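PDB 5W1H: LbaCas13a (C2c2) from Lachnospiraceae bacterium, which probably uses a bound CRISPR RNA to find matching RNA targets and, once activated, cleaves RNA as an A-preferring ribonuclease. Local coordinates for residues N1150-Y1155 / K1217-T1222; D526-K531 / V598-R603. One frame throughout, in Å; residues are numbered along the deposited sequence.

Contact 1: N1150-Y1155 / K1217-T1222; sequences NKQATY and KSFENT
The ring of Phe1219 meets Tyr1155 obliquely, the two planes turned 63° from one another and the centroids 5.8 Å apart. CE2 of Phe1219 lies at the edge of the Tyr1155 ring, near its plane, and touches CD1 of Tyr1155 at 3.6 Å. At the edge of the Phe1219 ring, in plane, sits Thr1154 OG1, 3.3 Å from Phe1219 CE1, while Gln1152 OE1 comes in obliquely at CD1. The ring is therefore bordered by an aromatic carbon, a hydroxyl and an amide oxygen, all from 1150-1155. With CG anti to the backbone N (chi1 -175°), Tyr1155 sets its CD1 against Phe1219; the Tyr1155 hydroxyl reaches past the contact to bond His1141 on helix 1106-1145. Cys1225 packs against both rings.

Beside the aromatic pair, the chain of Gln1152, extended beyond CG, carries its amide across to the backbone of the other segment. OE1 of Gln1152 accepts a weak hydrogen bond from Glu1220 N at 3.2 Å and rests 3.0 Å from Phe1219 CA. Gln1152 NE2 is just as near the same Glu1220 nitrogen, but as two donors they form no bond. On the other side of Phe1219, a water joins the hydroxyls of Thr1154 and Ser1218. Replacing Phe1219 with an alanine would probably open a gap beside Tyr1155 CD1 and deprive Thr1154 OG1 and the side of Gln1152 OE1 of their ring contacts.

Gln1152 is also the N-cap residue of the short helix 1153-1156, so this contact ties the start of that helix to the loop after helix 1205-1216. Its chemistry is mixed: Asn1221 OD1 is buried with no partner in the model, 3.9 Å from Gln1152 OE1, and the hydrogen bond from Glu1220 N is weak, which suggests that close packing of Phe1219 and Gln1152, more than strong polar bonds, holds the two segments together.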
ATOM      1  N   ASN A1150     -29.807  28.897  -0.936  1.00 37.92           N
ATOM      2  CA  ASN A1150     -31.105  28.478  -0.422  1.00 42.24           C
ATOM      3  C   ASN A1150     -31.061  27.023   0.030  1.00 41.36           C
ATOM      4  O   ASN A1150     -30.689  26.130  -0.738  1.00 41.23           O
ATOM      5  CB  ASN A1150     -32.179  28.664  -1.493  1.00 48.31           C
ATOM      6  CG  ASN A1150     -33.551  28.216  -1.029  1.00 53.49           C
ATOM      7  OD1 ASN A1150     -33.927  28.423   0.127  1.00 56.19           O
ATOM      8  ND2 ASN A1150     -34.304  27.589  -1.928  1.00 59.64           N
ATOM      9  N   LYS A1151     -31.444  26.785   1.284  1.00 39.85           N
ATOM     10  CA  LYS A1151     -31.455  25.449   1.864  1.00 38.71           C
ATOM     11  C   LYS A1151     -32.782  25.223   2.573  1.00 41.24           C
ATOM     12  O   LYS A1151     -33.220  26.068   3.359  1.00 41.16           O
ATOM     13  CB  LYS A1151     -30.285  25.260   2.839  1.00 37.95           C
ATOM     14  CG  LYS A1151     -28.928  25.103   2.159  1.00 34.22           C
ATOM     15  CD  LYS A1151     -27.794  25.126   3.171  1.00 33.42           C
ATOM     16  CE  LYS A1151     -27.449  26.547   3.588  1.00 33.24           C
ATOM     17  NZ  LYS A1151     -26.841  27.307   2.461  1.00 32.35           N
ATOM     18  N   GLN A1152     -33.413  24.087   2.296  1.00 36.94           N
ATOM     19  CA  GLN A1152     -34.713  23.793   2.876  1.00 40.95           C
ATOM     20  C   GLN A1152     -34.574  23.324   4.322  1.00 38.42           C
ATOM     21  O   GLN A1152     -33.478  23.050   4.821  1.00 33.04           O
ATOM     22  CB  GLN A1152     -35.441  22.747   2.042  1.00 42.28           C
ATOM     23  CG  GLN A1152     -35.915  23.269   0.703  1.00 48.01           C
ATOM     24  CD  GLN A1152     -36.214  22.151  -0.261  1.00 47.30           C
ATOM     25  OE1 GLN A1152     -35.383  21.272  -0.475  1.00 51.39           O
ATOM     26  NE2 GLN A1152     -37.406  22.170  -0.840  1.00 48.86           N
ATOM     27  N   ALA A1153     -35.726  23.219   4.991  1.00 35.41           N
ATOM     28  CA  ALA A1153     -35.746  22.974   6.430  1.00 33.80           C
ATOM     29  C   ALA A1153     -35.109  21.636   6.784  1.00 30.82           C
ATOM     30  O   ALA A1153     -34.236  21.567   7.658  1.00 33.41           O
ATOM     31  CB  ALA A1153     -37.183  23.037   6.951  1.00 37.40           C
ATOM     32  N   THR A1154     -35.540  20.558   6.126  1.00 28.96           N
ATOM     33  CA  THR A1154     -35.061  19.233   6.507  1.00 32.55           C
ATOM     34  C   THR A1154     -33.620  18.981   6.076  1.00 30.39           C
ATOM     35  O   THR A1154     -33.002  18.031   6.566  1.00 29.18           O
ATOM     36  CB  THR A1154     -35.979  18.149   5.937  1.00 32.39           C
ATOM     37  OG1 THR A1154     -36.118  18.323   4.521  1.00 33.03           O
ATOM     38  CG2 THR A1154     -37.353  18.223   6.594  1.00 34.62           C
ATOM     39  N   TYR A1155     -33.075  19.803   5.176  1.00 30.68           N
ATOM     40  CA  TYR A1155     -31.650  19.729   4.868  1.00 30.09           C
ATOM     41  C   TYR A1155     -30.814  20.144   6.073  1.00 30.97           C
ATOM     42  O   TYR A1155     -29.736  19.587   6.314  1.00 31.01           O
ATOM     43  CB  TYR A1155     -31.342  20.616   3.658  1.00 31.24           C
ATOM     44  CG  TYR A1155     -29.917  20.556   3.129  1.00 29.80           C
ATOM     45  CD1 TYR A1155     -29.539  19.591   2.202  1.00 31.56           C
ATOM     46  CD2 TYR A1155     -28.968  21.490   3.523  1.00 28.66           C
ATOM     47  CE1 TYR A1155     -28.242  19.543   1.700  1.00 25.98           C
ATOM     48  CE2 TYR A1155     -27.669  21.450   3.030  1.00 29.99           C
ATOM     49  CZ  TYR A1155     -27.315  20.475   2.116  1.00 27.48           C
ATOM     50  OH  TYR A1155     -26.031  20.433   1.619  1.00 25.91           O
ATOM     51  N   LYS A1217     -36.176  13.350  -0.875  1.00 31.41           N
ATOM     52  CA  LYS A1217     -37.091  13.340  -2.013  1.00 35.65           C
ATOM     53  C   LYS A1217     -37.961  14.588  -2.069  1.00 37.16           C
ATOM     54  O   LYS A1217     -38.483  14.921  -3.140  1.00 41.66           O
ATOM     55  CB  LYS A1217     -37.969  12.089  -1.972  1.00 35.16           C
ATOM     56  CG  LYS A1217     -38.461  11.623  -3.335  1.00 39.02           C
ATOM     57  CD  LYS A1217     -38.703  10.122  -3.337  1.00 39.17           C
ATOM     58  CE  LYS A1217     -39.158   9.619  -4.696  1.00 44.22           C
ATOM     59  NZ  LYS A1217     -39.386   8.141  -4.677  1.00 48.46           N
ATOM     60  N   SER A1218     -38.123  15.284  -0.946  1.00 34.63           N
ATOM     61  CA  SER A1218     -38.871  16.531  -0.908  1.00 36.00           C
ATOM     62  C   SER A1218     -38.092  17.710  -1.472  1.00 43.13           C
ATOM     63  O   SER A1218     -38.697  18.756  -1.740  1.00 41.22           O
ATOM     64  CB  SER A1218     -39.279  16.845   0.532  1.00 36.02           C
ATOM     65  OG  SER A1218     -38.151  16.808   1.392  1.00 41.30           O
ATOM     66  N   PHE A1219     -36.781  17.567  -1.661  1.00 41.40           N
ATOM     67  CA  PHE A1219     -35.946  18.716  -1.982  1.00 40.14           C
ATOM     68  C   PHE A1219     -36.341  19.311  -3.328  1.00 40.26           C
ATOM     69  O   PHE A1219     -36.463  18.599  -4.330  1.00 39.93           O
ATOM     70  CB  PHE A1219     -34.466  18.323  -1.969  1.00 39.49           C
ATOM     71  CG  PHE A1219     -33.913  18.069  -0.581  1.00 40.27           C
ATOM     72  CD1 PHE A1219     -34.688  18.295   0.550  1.00 44.29           C
ATOM     73  CD2 PHE A1219     -32.613  17.614  -0.411  1.00 38.51           C
ATOM     74  CE1 PHE A1219     -34.179  18.062   1.824  1.00 34.94           C
ATOM     75  CE2 PHE A1219     -32.097  17.382   0.860  1.00 35.18           C
ATOM     76  CZ  PHE A1219     -32.885  17.605   1.978  1.00 35.93           C
ATOM     77  N   GLU A1220     -36.554  20.626  -3.337  1.00 42.82           N
ATOM     78  CA  GLU A1220     -37.118  21.320  -4.486  1.00 44.07           C
ATOM     79  C   GLU A1220     -36.076  22.027  -5.342  1.00 45.24           C
ATOM     80  O   GLU A1220     -36.381  22.386  -6.485  1.00 46.12           O
ATOM     81  CB  GLU A1220     -38.159  22.342  -4.012  1.00 46.28           C
ATOM     82  CG  GLU A1220     -39.400  22.437  -4.878  1.00 43.57           C
ATOM     83  CD  GLU A1220     -40.541  23.147  -4.169  1.00 42.03           C
ATOM     84  OE1 GLU A1220     -40.791  22.847  -2.980  1.00 48.06           O
ATOM     85  OE2 GLU A1220     -41.182  24.015  -4.795  1.00 42.19           O
ATOM     86  N   ASN A1221     -34.867  22.239  -4.826  1.00 44.99           N
ATOM     87  CA  ASN A1221     -33.796  22.870  -5.585  1.00 45.71           C
ATOM     88  C   ASN A1221     -32.862  21.856  -6.233  1.00 45.09           C
ATOM     89  O   ASN A1221     -31.833  22.247  -6.793  1.00 43.79           O
ATOM     90  CB  ASN A1221     -33.002  23.829  -4.693  1.00 46.29           C
ATOM     91  CG  ASN A1221     -32.602  23.204  -3.369  1.00 47.59           C
ATOM     92  OD1 ASN A1221     -32.694  21.991  -3.186  1.00 48.50           O
ATOM     93  ND2 ASN A1221     -32.152  24.038  -2.435  1.00 50.49           N
ATOM     94  N   THR A1222     -33.196  20.570  -6.169  1.00 43.85           N
ATOM     95  CA  THR A1222     -32.423  19.535  -6.843  1.00 43.26           C
ATOM     96  C   THR A1222     -33.316  18.322  -7.052  1.00 41.57           C
ATOM     97  O   THR A1222     -34.293  18.115  -6.329  1.00 44.52           O
ATOM     98  CB  THR A1222     -31.167  19.145  -6.051  1.00 40.09           C
ATOM     99  OG1 THR A1222     -30.542  18.015  -6.673  1.00 39.39           O
ATOM    100  CG2 THR A1222     -31.527  18.790  -4.612  1.00 38.44           C
TER
HETATM  101  O   HOH W   1     -37.383  15.921   3.617  1.00 33.38           O

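Contact 2: D526-K531 / V598-R603; sequences DFLLLK and VIYSMR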
ATOM      1  N   ASP A 526     -24.950 -11.385  -2.723  1.00 32.61           N
ATOM      2  CA  ASP A 526     -24.279 -11.013  -1.479  1.00 30.66           C
ATOM      3  C   ASP A 526     -24.794 -11.922  -0.370  1.00 31.35           C
ATOM      4  O   ASP A 526     -25.931 -11.769   0.090  1.00 29.63           O
ATOM      5  CB  ASP A 526     -24.501  -9.539  -1.140  1.00 31.56           C
ATOM      6  CG  ASP A 526     -23.624  -9.059   0.018  1.00 28.84           C
ATOM      7  OD1 ASP A 526     -22.926  -9.889   0.635  1.00 29.94           O
ATOM      8  OD2 ASP A 526     -23.635  -7.846   0.317  1.00 31.60           O
ATOM      9  N   PHE A 527     -23.942 -12.855   0.063  1.00 28.32           N
ATOM     10  CA  PHE A 527     -24.333 -13.831   1.074  1.00 30.00           C
ATOM     11  C   PHE A 527     -24.754 -13.159   2.376  1.00 29.10           C
ATOM     12  O   PHE A 527     -25.695 -13.612   3.040  1.00 29.26           O
ATOM     13  CB  PHE A 527     -23.176 -14.801   1.317  1.00 31.23           C
ATOM     14  CG  PHE A 527     -23.328 -15.634   2.554  1.00 28.83           C
ATOM     15  CD1 PHE A 527     -24.307 -16.611   2.632  1.00 28.56           C
ATOM     16  CD2 PHE A 527     -22.482 -15.451   3.635  1.00 30.11           C
ATOM     17  CE1 PHE A 527     -24.443 -17.385   3.766  1.00 31.37           C
ATOM     18  CE2 PHE A 527     -22.612 -16.222   4.773  1.00 28.11           C
ATOM     19  CZ  PHE A 527     -23.596 -17.190   4.839  1.00 31.71           C
ATOM     20  N   LEU A 528     -24.076 -12.074   2.753  1.00 26.70           N
ATOM     21  CA  LEU A 528     -24.370 -11.406   4.015  1.00 28.70           C
ATOM     22  C   LEU A 528     -25.734 -10.731   4.023  1.00 30.84           C
ATOM     23  O   LEU A 528     -26.256 -10.435   5.103  1.00 31.03           O
ATOM     24  CB  LEU A 528     -23.289 -10.371   4.331  1.00 26.53           C
ATOM     25  CG  LEU A 528     -21.892 -10.931   4.599  1.00 26.55           C
ATOM     26  CD1 LEU A 528     -20.923  -9.814   4.966  1.00 22.93           C
ATOM     27  CD2 LEU A 528     -21.950 -11.987   5.699  1.00 26.28           C
ATOM     28  N   LEU A 529     -26.326 -10.479   2.859  1.00 31.67           N
ATOM     29  CA  LEU A 529     -27.626  -9.826   2.798  1.00 30.33           C
ATOM     30  C   LEU A 529     -28.785 -10.810   2.674  1.00 35.14           C
ATOM     31  O   LEU A 529     -29.930 -10.380   2.509  1.00 33.20           O
ATOM     32  CB  LEU A 529     -27.658  -8.815   1.650  1.00 31.53           C
ATOM     33  CG  LEU A 529     -26.692  -7.638   1.830  1.00 31.73           C
ATOM     34  CD1 LEU A 529     -26.940  -6.555   0.792  1.00 33.62           C
ATOM     35  CD2 LEU A 529     -26.783  -7.067   3.247  1.00 33.26           C
ATOM     36  N   LEU A 530     -28.524 -12.113   2.761  1.00 32.36           N
ATOM     37  CA  LEU A 530     -29.622 -13.070   2.797  1.00 34.25           C
ATOM     38  C   LEU A 530     -30.389 -12.933   4.109  1.00 33.85           C
ATOM     39  O   LEU A 530     -29.841 -12.522   5.135  1.00 31.72           O
ATOM     40  CB  LEU A 530     -29.108 -14.500   2.627  1.00 30.79           C
ATOM     41  CG  LEU A 530     -28.460 -14.825   1.278  1.00 32.54           C
ATOM     42  CD1 LEU A 530     -28.141 -16.306   1.175  1.00 32.08           C
ATOM     43  CD2 LEU A 530     -29.353 -14.380   0.124  1.00 33.51           C
ATOM     44  N   LYS A 531     -31.673 -13.270   4.063  1.00 34.48           N
ATOM     45  CA  LYS A 531     -32.570 -13.038   5.183  1.00 34.87           C
ATOM     46  C   LYS A 531     -32.849 -14.331   5.939  1.00 34.30           C
ATOM     47  O   LYS A 531     -32.685 -15.429   5.397  1.00 33.09           O
ATOM     48  CB  LYS A 531     -33.882 -12.420   4.681  1.00 37.03           C
ATOM     49  CG  LYS A 531     -33.719 -11.003   4.140  1.00 36.81           C
ATOM     50  CD  LYS A 531     -33.280 -10.042   5.241  1.00 42.09           C
ATOM     51  CE  LYS A 531     -32.931  -8.662   4.693  1.00 44.02           C
ATOM     52  NZ  LYS A 531     -31.456  -8.462   4.566  1.00 47.46           N
ATOM     53  N   VAL A 598     -22.861 -12.416  12.544  1.00 24.64           N
ATOM     54  CA  VAL A 598     -21.623 -11.978  13.185  1.00 23.44           C
ATOM     55  C   VAL A 598     -20.727 -11.280  12.173  1.00 21.88           C
ATOM     56  O   VAL A 598     -20.227 -10.174  12.410  1.00 20.94           O
ATOM     57  CB  VAL A 598     -20.896 -13.167  13.838  1.00 25.76           C
ATOM     58  CG1 VAL A 598     -19.576 -12.704  14.439  1.00 24.13           C
ATOM     59  CG2 VAL A 598     -21.763 -13.826  14.892  1.00 27.80           C
ATOM     60  N   ILE A 599     -20.508 -11.927  11.028  1.00 23.86           N
ATOM     61  CA  ILE A 599     -19.628 -11.367  10.008  1.00 23.86           C
ATOM     62  C   ILE A 599     -20.194 -10.056   9.477  1.00 25.70           C
ATOM     63  O   ILE A 599     -19.461  -9.076   9.296  1.00 23.58           O
ATOM     64  CB  ILE A 599     -19.408 -12.396   8.883  1.00 22.75           C
ATOM     65  CG1 ILE A 599     -18.683 -13.630   9.429  1.00 21.86           C
ATOM     66  CG2 ILE A 599     -18.635 -11.774   7.727  1.00 24.43           C
ATOM     67  CD1 ILE A 599     -18.642 -14.790   8.466  1.00 23.06           C
ATOM     68  N   TYR A 600     -21.507 -10.010   9.233  1.00 27.16           N
ATOM     69  CA  TYR A 600     -22.107  -8.796   8.688  1.00 27.37           C
ATOM     70  C   TYR A 600     -21.973  -7.624   9.652  1.00 25.02           C
ATOM     71  O   TYR A 600     -21.792  -6.480   9.223  1.00 23.97           O
ATOM     72  CB  TYR A 600     -23.580  -9.024   8.346  1.00 25.56           C
ATOM     73  CG  TYR A 600     -24.278  -7.745   7.942  1.00 27.49           C
ATOM     74  CD1 TYR A 600     -24.110  -7.214   6.668  1.00 28.13           C
ATOM     75  CD2 TYR A 600     -25.086  -7.051   8.841  1.00 30.31           C
ATOM     76  CE1 TYR A 600     -24.734  -6.036   6.295  1.00 28.64           C
ATOM     77  CE2 TYR A 600     -25.713  -5.872   8.475  1.00 28.67           C
ATOM     78  CZ  TYR A 600     -25.536  -5.370   7.200  1.00 31.14           C
ATOM     79  OH  TYR A 600     -26.153  -4.194   6.832  1.00 28.08           O
ATOM     80  N   SER A 601     -22.075  -7.884  10.958  1.00 24.37           N
ATOM     81  CA  SER A 601     -21.998  -6.795  11.925  1.00 28.50           C
ATOM     82  C   SER A 601     -20.631  -6.125  11.923  1.00 26.40           C
ATOM     83  O   SER A 601     -20.497  -5.015  12.445  1.00 27.12           O
ATOM     84  CB  SER A 601     -22.329  -7.296  13.333  1.00 30.00           C
ATOM     85  OG  SER A 601     -21.294  -8.115  13.845  1.00 28.72           O
ATOM     86  N   MET A 602     -19.617  -6.764  11.344  1.00 24.91           N
ATOM     87  CA  MET A 602     -18.321  -6.119  11.217  1.00 28.01           C
ATOM     88  C   MET A 602     -18.179  -5.328   9.923  1.00 24.91           C
ATOM     89  O   MET A 602     -17.268  -4.500   9.819  1.00 24.66           O
ATOM     90  CB  MET A 602     -17.199  -7.157  11.316  1.00 25.65           C
ATOM     91  CG  MET A 602     -15.909  -6.594  11.897  1.00 31.99           C
ATOM     92  SD  MET A 602     -14.725  -7.882  12.319  1.00 42.08           S
ATOM     93  CE  MET A 602     -13.517  -6.924  13.221  1.00 34.05           C
ATOM     94  N   ARG A 603     -19.052  -5.555   8.943  1.00 25.41           N
ATOM     95  CA  ARG A 603     -18.991  -4.792   7.703  1.00 28.57           C
ATOM     96  C   ARG A 603     -19.469  -3.368   7.950  1.00 26.97           C
ATOM     97  O   ARG A 603     -20.520  -3.155   8.564  1.00 24.69           O
ATOM     98  CB  ARG A 603     -19.842  -5.455   6.617  1.00 27.31           C
ATOM     99  CG  ARG A 603     -19.807  -4.722   5.277  1.00 30.30           C
ATOM    100  CD  ARG A 603     -21.003  -5.087   4.396  1.00 30.48           C
ATOM    101  NE  ARG A 603     -20.730  -6.256   3.569  1.00 35.57           N
ATOM    102  CZ  ARG A 603     -21.621  -6.854   2.784  1.00 30.44           C
ATOM    103  NH1 ARG A 603     -22.867  -6.404   2.708  1.00 31.04           N
ATOM    104  NH2 ARG A 603     -21.259  -7.910   2.073  1.00 26.61           N
TER
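Asp526 OD2 is gripped by two nitrogens of one guanidinium, Arg603 NH1 at 2.9 Å and Arg603 NH2 at 3.0 Å. NH2 of Arg603 also bonds Asp526 OD1, again at 3.0 Å and straighter, with an N-H...O angle of 158°. In this end-on, two-nitrogen salt bridge both oxygens, themselves near the guanidinium plane, accept through their syn lone pairs, although the carboxylate is twisted 39° from that plane. From above the carboxylate plane Leu528 N donates to Asp526 OD1, closing an Asx turn that helps fix the acid's rotation.

Leu528 CD1 lies over one face of the guanidinium, 3.5 Å from Arg603 NH2, while its CD2 branch meets Ile599 CG2. The bend of the arginine chain at chi3 (-89°) turns its flat end to the acid. Leu529 CD2 touches Tyr600 CE1 at 3.8 Å; the Tyr600 hydroxyl bonds Lys1202 O.

Salt bridge and leucine packing together join the 3-10 segment 527-529 and the residue before it to helix 588-602 and Arg603. Arg603 opens an R-X4-H sequence, the signature of HEPN ribonuclease domains, so the arrangement probably belongs to the first HEPN domain of Cas13a.

Overall arrangement
Along the sequence both segments of contact 2 precede those of contact 1, and the two contacts do not touch: their centres are 34 Å apart and their nearest atoms about 20 Å. Contact 1 lies farther out, its centre about 40 Å from that of the chain, against about 27 Å for the centre of contact 2. They are nevertheless linked through the chain between 1155 and 1217, because Asn1182 and Lys1202 from that region bond Arg603 O and Tyr600 OH. Contact 2 contains the arginine that opens the R-X4-H motif and so probably lies at or near the ribonuclease site. Neither contact reaches the bound RNA, whose nearest atoms are about 23 Å from contact 1 and 18 Å from contact 2.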